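PDB 3VRC: cytochrome c' from Thermochromatium tepidum, which binds a covalently attached heme c and probably takes part in electron transfer in this thermophilic purple photosynthetic bacterium. Local coordinates for residues 78-83 against 126-131; 9-14 against 55-60; 85-90 against 122-127. One frame throughout, in Å; residues are numbered along the deposited sequence. Where two conformers were deposited one is given.

Contact 1: 78-83 against 126-131; sequences FQNLED and QKYRAD. With HEC (heme c), chain L.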
# COMPACT_ATOMS: atom_id res chain seq x y z
N PHE B 78 8.41 8.77 19.46
CA PHE B 78 7.34 8.78 20.43
C PHE B 78 7.44 9.98 21.38
O PHE B 78 6.43 10.36 21.98
CB PHE B 78 7.33 7.48 21.18
CG PHE B 78 7.13 6.31 20.23
CD1 PHE B 78 5.84 5.94 19.85
CD2 PHE B 78 8.24 5.64 19.67
CE1 PHE B 78 5.61 4.90 18.92
CE2 PHE B 78 8.03 4.63 18.73
CZ PHE B 78 6.70 4.22 18.39
N GLN B 79 8.60 10.61 21.43
CA GLN B 79 8.83 11.83 22.22
C GLN B 79 8.42 13.09 21.46
O GLN B 79 8.45 14.18 22.04
CB GLN B 79 10.30 11.96 22.61
CG GLN B 79 10.89 10.85 23.45
CD GLN B 79 12.44 10.82 23.30
OE1 GLN B 79 13.12 11.80 22.95
NE2 GLN B 79 12.98 9.68 23.50
N ASN B 80 8.11 12.96 20.17
CA ASN B 80 7.88 14.12 19.33
C ASN B 80 6.72 13.83 18.37
O ASN B 80 6.82 14.12 17.16
CB ASN B 80 9.11 14.47 18.50
CG ASN B 80 10.25 14.94 19.35
OD1 ASN B 80 10.30 16.12 19.76
ND2 ASN B 80 11.14 14.01 19.70
N LEU B 81 5.60 13.35 18.91
CA LEU B 81 4.55 12.85 18.02
C LEU B 81 3.97 13.96 17.17
O LEU B 81 3.55 13.73 16.04
CB LEU B 81 3.43 12.14 18.81
CG LEU B 81 3.81 10.73 19.29
CD1 LEU B 81 2.80 10.25 20.33
CD2 LEU B 81 3.97 9.76 18.11
N GLU B 82 3.92 15.19 17.69
CA GLU B 82 3.42 16.30 16.90
C GLU B 82 4.31 16.64 15.69
O GLU B 82 3.80 16.91 14.59
CB GLU B 82 3.16 17.50 17.78
CG GLU B 82 1.73 17.43 18.34
CD GLU B 82 1.52 18.09 19.70
OE1 GLU B 82 0.34 18.43 19.99
OE2 GLU B 82 2.48 18.25 20.50
N ASP B 83 5.63 16.62 15.88
CA ASP B 83 6.56 16.86 14.76
C ASP B 83 6.49 15.70 13.76
O ASP B 83 6.48 15.94 12.54
CB ASP B 83 8.02 17.02 15.23
CG ASP B 83 8.97 17.37 14.07
OD1 ASP B 83 8.69 18.44 13.47
OD2 ASP B 83 9.99 16.65 13.80
N GLN B 126 15.53 10.61 8.84
CA GLN B 126 16.74 11.12 9.47
C GLN B 126 16.51 11.32 10.96
O GLN B 126 17.42 11.10 11.76
CB GLN B 126 17.16 12.41 8.80
CG GLN B 126 17.89 12.03 7.53
CD GLN B 126 18.54 13.18 6.85
OE1 GLN B 126 17.94 14.26 6.74
NE2 GLN B 126 19.78 12.98 6.37
N LYS B 127 15.33 11.79 11.34
CA LYS B 127 15.05 12.02 12.73
C LYS B 127 14.61 10.78 13.48
O LYS B 127 14.90 10.67 14.68
CB LYS B 127 13.96 13.08 12.85
CG LYS B 127 14.40 14.50 12.52
CD LYS B 127 13.20 15.43 12.52
CE LYS B 127 13.55 16.90 12.65
NZ LYS B 127 12.28 17.70 12.48
N TYR B 128 13.77 9.94 12.83
CA TYR B 128 12.92 9.05 13.59
C TYR B 128 13.01 7.56 13.24
O TYR B 128 12.35 6.75 13.91
CB TYR B 128 11.48 9.50 13.46
CG TYR B 128 11.22 10.90 13.98
CD1 TYR B 128 11.62 11.25 15.28
CD2 TYR B 128 10.63 11.89 13.19
CE1 TYR B 128 11.43 12.53 15.77
CE2 TYR B 128 10.42 13.15 13.68
CZ TYR B 128 10.83 13.48 15.00
OH TYR B 128 10.66 14.76 15.49
N ARG B 129 13.80 7.19 12.25
CA ARG B 129 13.94 5.77 11.86
C ARG B 129 15.35 5.32 12.05
O ARG B 129 16.30 5.99 11.61
CB ARG B 129 13.52 5.60 10.40
CG ARG B 129 13.54 4.13 9.97
CD ARG B 129 13.33 3.92 8.48
NE ARG B 129 14.49 4.39 7.73
CZ ARG B 129 14.59 4.27 6.42
NH1 ARG B 129 13.58 3.72 5.70
NH2 ARG B 129 15.69 4.65 5.79
N ALA B 130 15.54 4.17 12.71
CA ALA B 130 16.88 3.58 12.86
C ALA B 130 17.38 3.05 11.52
O ALA B 130 16.63 2.53 10.72
CB ALA B 130 16.80 2.48 13.91
N ASP B 131 18.69 3.21 11.32
CA ASP B 131 19.38 2.68 10.14
C ASP B 131 19.56 1.18 10.30
O ASP B 131 19.56 0.65 11.43
CB ASP B 131 20.74 3.35 9.98
CG ASP B 131 20.65 4.85 9.82
OD1 ASP B 131 19.83 5.31 8.98
OD2 ASP B 131 21.41 5.58 10.50
OXT ASP B 131 19.73 0.44 9.31
FE HEC L . 9.45 5.44 6.15
CHA HEC L . 10.30 2.55 7.84
CHB HEC L . 10.13 3.92 3.15
CHC HEC L . 8.08 8.08 4.48
CHD HEC L . 8.77 6.93 9.13
NA HEC L . 10.17 3.58 5.59
C1A HEC L . 10.45 2.54 6.41
C2A HEC L . 11.02 1.47 5.68
C3A HEC L . 11.00 1.85 4.31
C4A HEC L . 10.40 3.16 4.33
CMA HEC L . 11.39 1.07 3.11
CAA HEC L . 11.61 0.23 6.26
CBA HEC L . 11.04 -1.02 5.80
CGA HEC L . 9.61 -1.01 6.19
O1A HEC L . 8.80 -1.48 5.32
O2A HEC L . 9.19 -0.66 7.30
NB HEC L . 9.11 5.88 4.17
C1B HEC L . 9.47 5.17 3.11
C2B HEC L . 9.25 5.87 1.87
C3B HEC L . 8.62 7.05 2.27
C4B HEC L . 8.55 7.02 3.72
CMB HEC L . 9.55 5.41 0.51
CAB HEC L . 8.14 8.23 1.45
CBB HEC L . 7.46 7.95 0.17
NC HEC L . 8.57 7.20 6.71
C1C HEC L . 8.09 8.19 5.89
C2C HEC L . 7.65 9.36 6.63
C3C HEC L . 7.85 8.99 7.98
C4C HEC L . 8.44 7.66 7.97
CMC HEC L . 7.16 10.61 6.00
CAC HEC L . 7.61 9.80 9.23
CBC HEC L . 6.65 10.94 9.10
ND HEC L . 9.57 4.90 8.08
C1D HEC L . 9.23 5.62 9.18
C2D HEC L . 9.39 4.89 10.40
C3D HEC L . 9.76 3.62 10.05
C4D HEC L . 9.82 3.65 8.58
CMD HEC L . 9.18 5.44 11.80
CAD HEC L . 9.96 2.40 10.90
CBD HEC L . 8.63 1.63 11.05
CGD HEC L . 8.74 0.46 12.01
O1D HEC L . 9.73 -0.32 11.86
O2D HEC L . 7.89 0.36 12.91

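Contact 2: 9-14 against 55-60; sequences IETRQA and GALYGP. With HEC (heme c), chain L.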
# COMPACT_ATOMS: atom_id res chain seq x y z
N ILE B 9 2.62 -2.35 14.20
CA ILE B 9 4.00 -2.30 13.69
C ILE B 9 4.04 -2.97 12.33
O ILE B 9 4.59 -2.44 11.36
CB ILE B 9 4.98 -2.97 14.66
CG1 ILE B 9 5.08 -2.15 15.97
CG2 ILE B 9 6.32 -3.12 14.04
CD1 ILE B 9 5.77 -2.93 17.10
N GLU B 10 3.46 -4.18 12.22
CA GLU B 10 3.53 -4.86 10.93
C GLU B 10 2.79 -4.09 9.85
O GLU B 10 3.24 -4.06 8.70
CB GLU B 10 2.95 -6.25 11.05
CG GLU B 10 3.87 -7.17 11.84
CD GLU B 10 3.23 -8.49 12.02
OE1 GLU B 10 2.03 -8.51 12.48
OE2 GLU B 10 3.91 -9.51 11.69
N THR B 11 1.68 -3.48 10.20
CA THR B 11 0.88 -2.78 9.19
C THR B 11 1.61 -1.51 8.71
O THR B 11 1.59 -1.21 7.51
CB THR B 11 -0.49 -2.48 9.70
OG1 THR B 11 -1.15 -3.73 10.09
CG2 THR B 11 -1.39 -1.81 8.65
N ARG B 12 2.21 -0.75 9.64
CA ARG B 12 2.91 0.44 9.18
C ARG B 12 4.09 0.04 8.34
O ARG B 12 4.37 0.66 7.30
CB ARG B 12 3.25 1.38 10.35
CG ARG B 12 4.36 0.90 11.30
CD ARG B 12 4.21 1.56 12.67
NE ARG B 12 5.34 1.31 13.52
CZ ARG B 12 5.34 1.51 14.85
NH1 ARG B 12 4.22 1.89 15.47
NH2 ARG B 12 6.49 1.37 15.52
N GLN B 13 4.83 -1.00 8.74
CA GLN B 13 5.94 -1.48 7.95
C GLN B 13 5.49 -1.88 6.55
O GLN B 13 6.20 -1.62 5.57
CB GLN B 13 6.63 -2.68 8.63
CG GLN B 13 7.40 -2.21 9.88
CD GLN B 13 7.94 -3.38 10.69
OE1 GLN B 13 7.50 -4.54 10.55
NE2 GLN B 13 8.85 -3.08 11.58
N ALA B 14 4.32 -2.52 6.43
CA ALA B 14 3.79 -2.90 5.13
C ALA B 14 3.54 -1.66 4.28
O ALA B 14 3.84 -1.64 3.05
CB ALA B 14 2.49 -3.70 5.29
N GLY B 55 -0.79 7.49 11.09
CA GLY B 55 -0.56 7.89 12.51
C GLY B 55 -1.35 6.99 13.50
O GLY B 55 -0.97 6.80 14.66
N ALA B 56 -2.43 6.39 13.06
CA ALA B 56 -3.22 5.47 13.87
C ALA B 56 -2.45 4.18 14.20
O ALA B 56 -2.89 3.41 15.05
CB ALA B 56 -4.53 5.13 13.18
N LEU B 57 -1.33 3.95 13.55
CA LEU B 57 -0.52 2.76 13.74
C LEU B 57 0.67 2.97 14.70
O LEU B 57 1.57 2.12 14.79
CB LEU B 57 -0.03 2.26 12.38
CG LEU B 57 -1.13 1.96 11.37
CD1 LEU B 57 -0.58 1.71 9.97
CD2 LEU B 57 -1.97 0.77 11.81
N TYR B 58 0.65 4.13 15.40
CA TYR B 58 1.71 4.48 16.34
C TYR B 58 1.18 4.56 17.78
O TYR B 58 1.52 5.48 18.54
CB TYR B 58 2.50 5.75 15.95
CG TYR B 58 3.39 5.54 14.76
CD1 TYR B 58 4.69 5.14 14.96
CD2 TYR B 58 2.87 5.64 13.44
CE1 TYR B 58 5.50 4.91 13.93
CE2 TYR B 58 3.71 5.42 12.36
CZ TYR B 58 5.03 5.08 12.60
OH TYR B 58 5.92 4.77 11.62
N GLY B 59 0.34 3.59 18.16
CA GLY B 59 -0.30 3.59 19.47
C GLY B 59 0.64 3.17 20.54
O GLY B 59 1.77 2.76 20.34
N PRO B 60 0.14 3.20 21.78
CA PRO B 60 0.90 2.69 22.94
C PRO B 60 1.33 1.26 22.74
O PRO B 60 0.57 0.44 22.20
CB PRO B 60 -0.12 2.79 24.09
CG PRO B 60 -1.10 3.82 23.66
CD PRO B 60 -1.16 3.76 22.15
FE HEC L . 9.45 5.44 6.15
CHA HEC L . 10.30 2.55 7.84
CHB HEC L . 10.13 3.92 3.15
CHC HEC L . 8.08 8.08 4.48
CHD HEC L . 8.77 6.93 9.13
NA HEC L . 10.17 3.58 5.59
C1A HEC L . 10.45 2.54 6.41
C2A HEC L . 11.02 1.47 5.68
C3A HEC L . 11.00 1.85 4.31
C4A HEC L . 10.40 3.16 4.33
CMA HEC L . 11.39 1.07 3.11
CAA HEC L . 11.61 0.23 6.26
CBA HEC L . 11.04 -1.02 5.80
CGA HEC L . 9.61 -1.01 6.19
O1A HEC L . 8.80 -1.48 5.32
O2A HEC L . 9.19 -0.66 7.30
NB HEC L . 9.11 5.88 4.17
C1B HEC L . 9.47 5.17 3.11
C2B HEC L . 9.25 5.87 1.87
C3B HEC L . 8.62 7.05 2.27
C4B HEC L . 8.55 7.02 3.72
CMB HEC L . 9.55 5.41 0.51
CAB HEC L . 8.14 8.23 1.45
CBB HEC L . 7.46 7.95 0.17
NC HEC L . 8.57 7.20 6.71
C1C HEC L . 8.09 8.19 5.89
C2C HEC L . 7.65 9.36 6.63
C3C HEC L . 7.85 8.99 7.98
C4C HEC L . 8.44 7.66 7.97
CMC HEC L . 7.16 10.61 6.00
CAC HEC L . 7.61 9.80 9.23
CBC HEC L . 6.65 10.94 9.10
ND HEC L . 9.57 4.90 8.08
C1D HEC L . 9.23 5.62 9.18
C2D HEC L . 9.39 4.89 10.40
C3D HEC L . 9.76 3.62 10.05
C4D HEC L . 9.82 3.65 8.58
CMD HEC L . 9.18 5.44 11.80
CAD HEC L . 9.96 2.40 10.90
CBD HEC L . 8.63 1.63 11.05
CGD HEC L . 8.74 0.46 12.01
O1D HEC L . 9.73 -0.32 11.86
O2D HEC L . 7.89 0.36 12.91

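Contact 3: 85-90 against 122-127; sequences GKLARD and KACHQK. With HEC (heme c), chain L.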
# COMPACT_ATOMS: atom_id res chain seq x y z
N GLY B 85 3.90 13.96 13.12
CA GLY B 85 2.65 14.21 12.44
C GLY B 85 2.81 15.27 11.35
O GLY B 85 2.26 15.16 10.24
N LYS B 86 3.56 16.32 11.65
CA LYS B 86 3.80 17.37 10.68
C LYS B 86 4.60 16.81 9.49
O LYS B 86 4.28 17.10 8.31
CB LYS B 86 4.58 18.53 11.33
CG LYS B 86 4.75 19.74 10.42
CD LYS B 86 6.06 19.75 9.64
CE LYS B 86 6.11 20.94 8.67
NZ LYS B 86 7.40 20.94 7.91
N LEU B 87 5.62 16.00 9.76
CA LEU B 87 6.41 15.39 8.69
C LEU B 87 5.56 14.44 7.85
O LEU B 87 5.75 14.35 6.62
CB LEU B 87 7.63 14.69 9.23
CG LEU B 87 8.66 15.60 9.95
CD1 LEU B 87 9.89 14.82 10.29
CD2 LEU B 87 8.98 16.88 9.20
N ALA B 88 4.60 13.76 8.49
CA ALA B 88 3.69 12.90 7.75
C ALA B 88 2.79 13.74 6.87
O ALA B 88 2.49 13.36 5.71
CB ALA B 88 2.90 12.03 8.71
N ARG B 89 2.32 14.88 7.38
CA ARG B 89 1.50 15.75 6.52
C ARG B 89 2.27 16.32 5.36
O ARG B 89 1.71 16.41 4.25
CB ARG B 89 0.90 16.87 7.38
CG ARG B 89 -0.26 16.41 8.26
CD ARG B 89 -1.03 17.54 8.96
NE ARG B 89 -0.17 18.48 9.70
CZ ARG B 89 0.23 18.33 10.97
NH1 ARG B 89 -0.11 17.26 11.70
NH2 ARG B 89 1.01 19.25 11.50
N ASP B 90 3.57 16.64 5.55
CA ASP B 90 4.35 17.08 4.44
C ASP B 90 4.44 15.99 3.38
O ASP B 90 4.34 16.29 2.19
CB ASP B 90 5.80 17.38 4.86
CG ASP B 90 5.99 18.67 5.69
OD1 ASP B 90 5.06 19.46 5.83
OD2 ASP B 90 7.17 18.78 6.20
N LYS B 122 12.86 11.21 3.49
CA LYS B 122 14.16 11.30 4.15
C LYS B 122 14.13 12.16 5.38
O LYS B 122 14.80 11.86 6.38
CB LYS B 122 15.16 11.89 3.14
CG LYS B 122 16.61 11.95 3.67
CD LYS B 122 17.55 12.54 2.62
CE LYS B 122 18.95 12.68 3.16
NZ LYS B 122 19.87 13.31 2.15
N ALA B 123 13.36 13.24 5.39
CA ALA B 123 13.31 14.16 6.53
C ALA B 123 12.85 13.40 7.76
O ALA B 123 13.37 13.59 8.89
CB ALA B 123 12.39 15.37 6.25
N CYS B 124 11.83 12.56 7.58
CA CYS B 124 11.33 11.77 8.71
C CYS B 124 12.32 10.69 9.12
O CYS B 124 12.59 10.53 10.32
CB CYS B 124 9.94 11.25 8.39
SG CYS B 124 9.27 10.43 9.86
N HIS B 125 12.88 9.97 8.15
CA HIS B 125 13.79 8.94 8.47
C HIS B 125 14.99 9.46 9.26
O HIS B 125 15.44 8.81 10.22
CB HIS B 125 14.30 8.25 7.22
CG HIS B 125 13.21 7.48 6.51
ND1 HIS B 125 13.24 7.15 5.21
CD2 HIS B 125 12.00 6.99 7.00
CE1 HIS B 125 12.11 6.48 4.91
NE2 HIS B 125 11.36 6.37 5.99
N GLN B 126 15.53 10.61 8.84
CA GLN B 126 16.74 11.12 9.47
C GLN B 126 16.51 11.32 10.96
O GLN B 126 17.42 11.10 11.76
CB GLN B 126 17.16 12.41 8.80
CG GLN B 126 17.89 12.03 7.53
CD GLN B 126 18.54 13.18 6.85
OE1 GLN B 126 17.94 14.26 6.74
NE2 GLN B 126 19.78 12.98 6.37
N LYS B 127 15.33 11.79 11.34
CA LYS B 127 15.05 12.02 12.73
C LYS B 127 14.61 10.78 13.48
O LYS B 127 14.90 10.67 14.68
CB LYS B 127 13.96 13.08 12.85
CG LYS B 127 14.40 14.50 12.52
CD LYS B 127 13.20 15.43 12.52
CE LYS B 127 13.55 16.90 12.65
NZ LYS B 127 12.28 17.70 12.48
FE HEC L . 9.45 5.44 6.15
CHA HEC L . 10.30 2.55 7.84
CHB HEC L . 10.13 3.92 3.15
CHC HEC L . 8.08 8.08 4.48
CHD HEC L . 8.77 6.93 9.13
NA HEC L . 10.17 3.58 5.59
C1A HEC L . 10.45 2.54 6.41
C2A HEC L . 11.02 1.47 5.68
C3A HEC L . 11.00 1.85 4.31
C4A HEC L . 10.40 3.16 4.33
CMA HEC L . 11.39 1.07 3.11
CAA HEC L . 11.61 0.23 6.26
CBA HEC L . 11.04 -1.02 5.80
CGA HEC L . 9.61 -1.01 6.19
O1A HEC L . 8.80 -1.48 5.32
O2A HEC L . 9.19 -0.66 7.30
NB HEC L . 9.11 5.88 4.17
C1B HEC L . 9.47 5.17 3.11
C2B HEC L . 9.25 5.87 1.87
C3B HEC L . 8.62 7.05 2.27
C4B HEC L . 8.55 7.02 3.72
CMB HEC L . 9.55 5.41 0.51
CAB HEC L . 8.14 8.23 1.45
CBB HEC L . 7.46 7.95 0.17
NC HEC L . 8.57 7.20 6.71
C1C HEC L . 8.09 8.19 5.89
C2C HEC L . 7.65 9.36 6.63
C3C HEC L . 7.85 8.99 7.98
C4C HEC L . 8.44 7.66 7.97
CMC HEC L . 7.16 10.61 6.00
CAC HEC L . 7.61 9.80 9.23
CBC HEC L . 6.65 10.94 9.10
ND HEC L . 9.57 4.90 8.08
C1D HEC L . 9.23 5.62 9.18
C2D HEC L . 9.39 4.89 10.40
C3D HEC L . 9.76 3.62 10.05
C4D HEC L . 9.82 3.65 8.58
CMD HEC L . 9.18 5.44 11.80
CAD HEC L . 9.96 2.40 10.90
CBD HEC L . 8.63 1.63 11.05
CGD HEC L . 8.74 0.46 12.01
O1D HEC L . 9.73 -0.32 11.86
O2D HEC L . 7.89 0.36 12.91

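Contact 1: 78-83 against 126-131
Asp83, near the start of helix 81-103, joins Lys127 and Tyr128 at the end of helix 107-128 through one carboxylate oxygen. The charged link is a salt bridge, with Lys127 NZ 2.8 Å from Asp83 OD2. The lysine chain is extended beyond CG and crosses the aspartate side chain at about a right angle. Its ammonium group reaches OD2 on the syn side, 18° out of the carboxylate plane. The second bond comes from an uncharged donor, the phenol: Tyr128 OH lies 2.6 Å from Asp83 OD2. It uses the anti lone pair, and OD2 lies at the edge of the tyrosine ring, in its plane. Carboxylate and ring planes are 65° apart. Asp83 reaches both donors with CG anti to the backbone N (chi1 -176°).

The remaining contacts are van der Waals. Asn80 CB lies 3.4 Å from Tyr128 OH; its ND2 is hydrogen-bonded to Glu76 O. Lys127 CB sits over the centre of the tyrosine ring, 3.4 Å above its plane. Tyr128 also packs on Val84 and Leu87 of helix 81-103 and on Leu77 of helix 75-78. Past the helix end, Arg129 CD lies 3.4 Å from heme CHA, and its guanidinium meets pyrrole A with its edge.

Two donors therefore grip a single oxygen from its syn and anti sides, which is likely to restrain the rotation of the carboxylate. The nearby lysine probably stabilises the negative charge of Asp83. The buried tyrosine has an acceptor for its hydroxyl, and the last turn of the heme-binding helix is tied to the first turn of its neighbour.

Contact 2: 9-14 against 55-60
The guanidinium of Arg12 lies flat between Tyr58 and Ile9. The Tyr58 ring stacks on one face, with centres 4.1 Å apart and planes 9° from parallel. Ile9 CG1 sits over the opposite face, 3.8 Å above the plane. Arg12 CD adds a CH-pi contact over the tyrosine ring. At the guanidinium edge, NH1 of Arg12 bonds to Leu57 O at 2.7 Å. NE of Arg12 meets the heme propionate oxygen O2D at 2.8 Å, and NH2 gives the same oxygen a longer bond. NH2 also reaches Thr62 O and Thr71 OG1. With CG between the backbone N and the carbonyl carbon (chi1 71°), the extended chain carries the guanidinium across to Tyr58 and the propionate. With an alanine here the propionate would probably lose its charged partner, Leu57 O this donor and the Tyr58 face its stacking partner.

Gln13 NE2 holds the other oxygen of that propionate, O1D, at 2.9 Å in a nearly straight bond. Leu57 CD1 packs 3.8 Å from Thr11 CG2, and against Arg12 CB.

The contact pins the loop after helix 36-50 to helix 5-31. Phe78 of helix 75-78 touches Arg12 and Tyr58, and Trp21 of the second subunit packs on Thr11 and Leu57.

Contact 3: 85-90 against 122-127
This is apolar packing between two nearly antiparallel helices of the four-helix bundle, beside the heme attachment site. The segment axes of 85-90 and 122-127 come within 9.7 Å, at 155° between their directions. Leu87 is the residue that bridges the gap, and its CA lies nearest that of Cys124.

One methyl does the touching. Leu87 CD1 is 3.7 Å from Cys124 CA and 4.0 Å from Cys124 CB. The same methyl meets the carbonyl oxygen of Ala123 and the aliphatic CD of Lys127. It thus rests on the backbone and on the near side of the helix, at the place where the helix carries the heme. No hydrogen bond crosses between the two segments.

The heme is fixed from 122-127. Cys124 SG is bonded covalently to the heme carbon CAC at 1.9 Å. The sulfur is anti to the backbone N (chi1 -174°), which brings it to that carbon. The next residue, His125, points away from 85-90, and its NE2 binds the heme iron at 2.1 Å as axial ligand. Helix 81-103 touches the heme too. The methyl CBC, next to the thioether carbon, is 3.5 Å from Ala88 N, and it also lies against Leu87 CB and Ala88 CB.

On the outer side of 85-90, Lys86 NZ forms a salt bridge to Asp90 OD2, using the syn lone pair. This pair lies within one helix and does not cross the contact.

Strong bonds from Cys124 and His125 set the heme. Both belong to the CXXCH motif of c-type cytochromes; Cys121 is predicted to be the other covalent site. The neighbouring helix makes van der Waals contacts, with Leu87 and Ala88 packed against the methyl beside the thioether.

Along the chain contact 2 comes first and is complete before the other two open. Contacts 1 and 3 both join helix 81-103 to helix 107-128. Their centres are about 8 Å apart, they share Gln126 and Lys127, and Tyr128 touches Leu87 between them. The centre of contact 2 is about 14 Å from that of contact 1 and about 15 Å from that of contact 3. Contacts 1 and 2 meet through Phe78. All three reach the one heme. Its covalent and axial attachment lies on helix 107-128, which packs against helix 81-103, while the N-terminal helix 5-31 holds a propionate from another part of the fold.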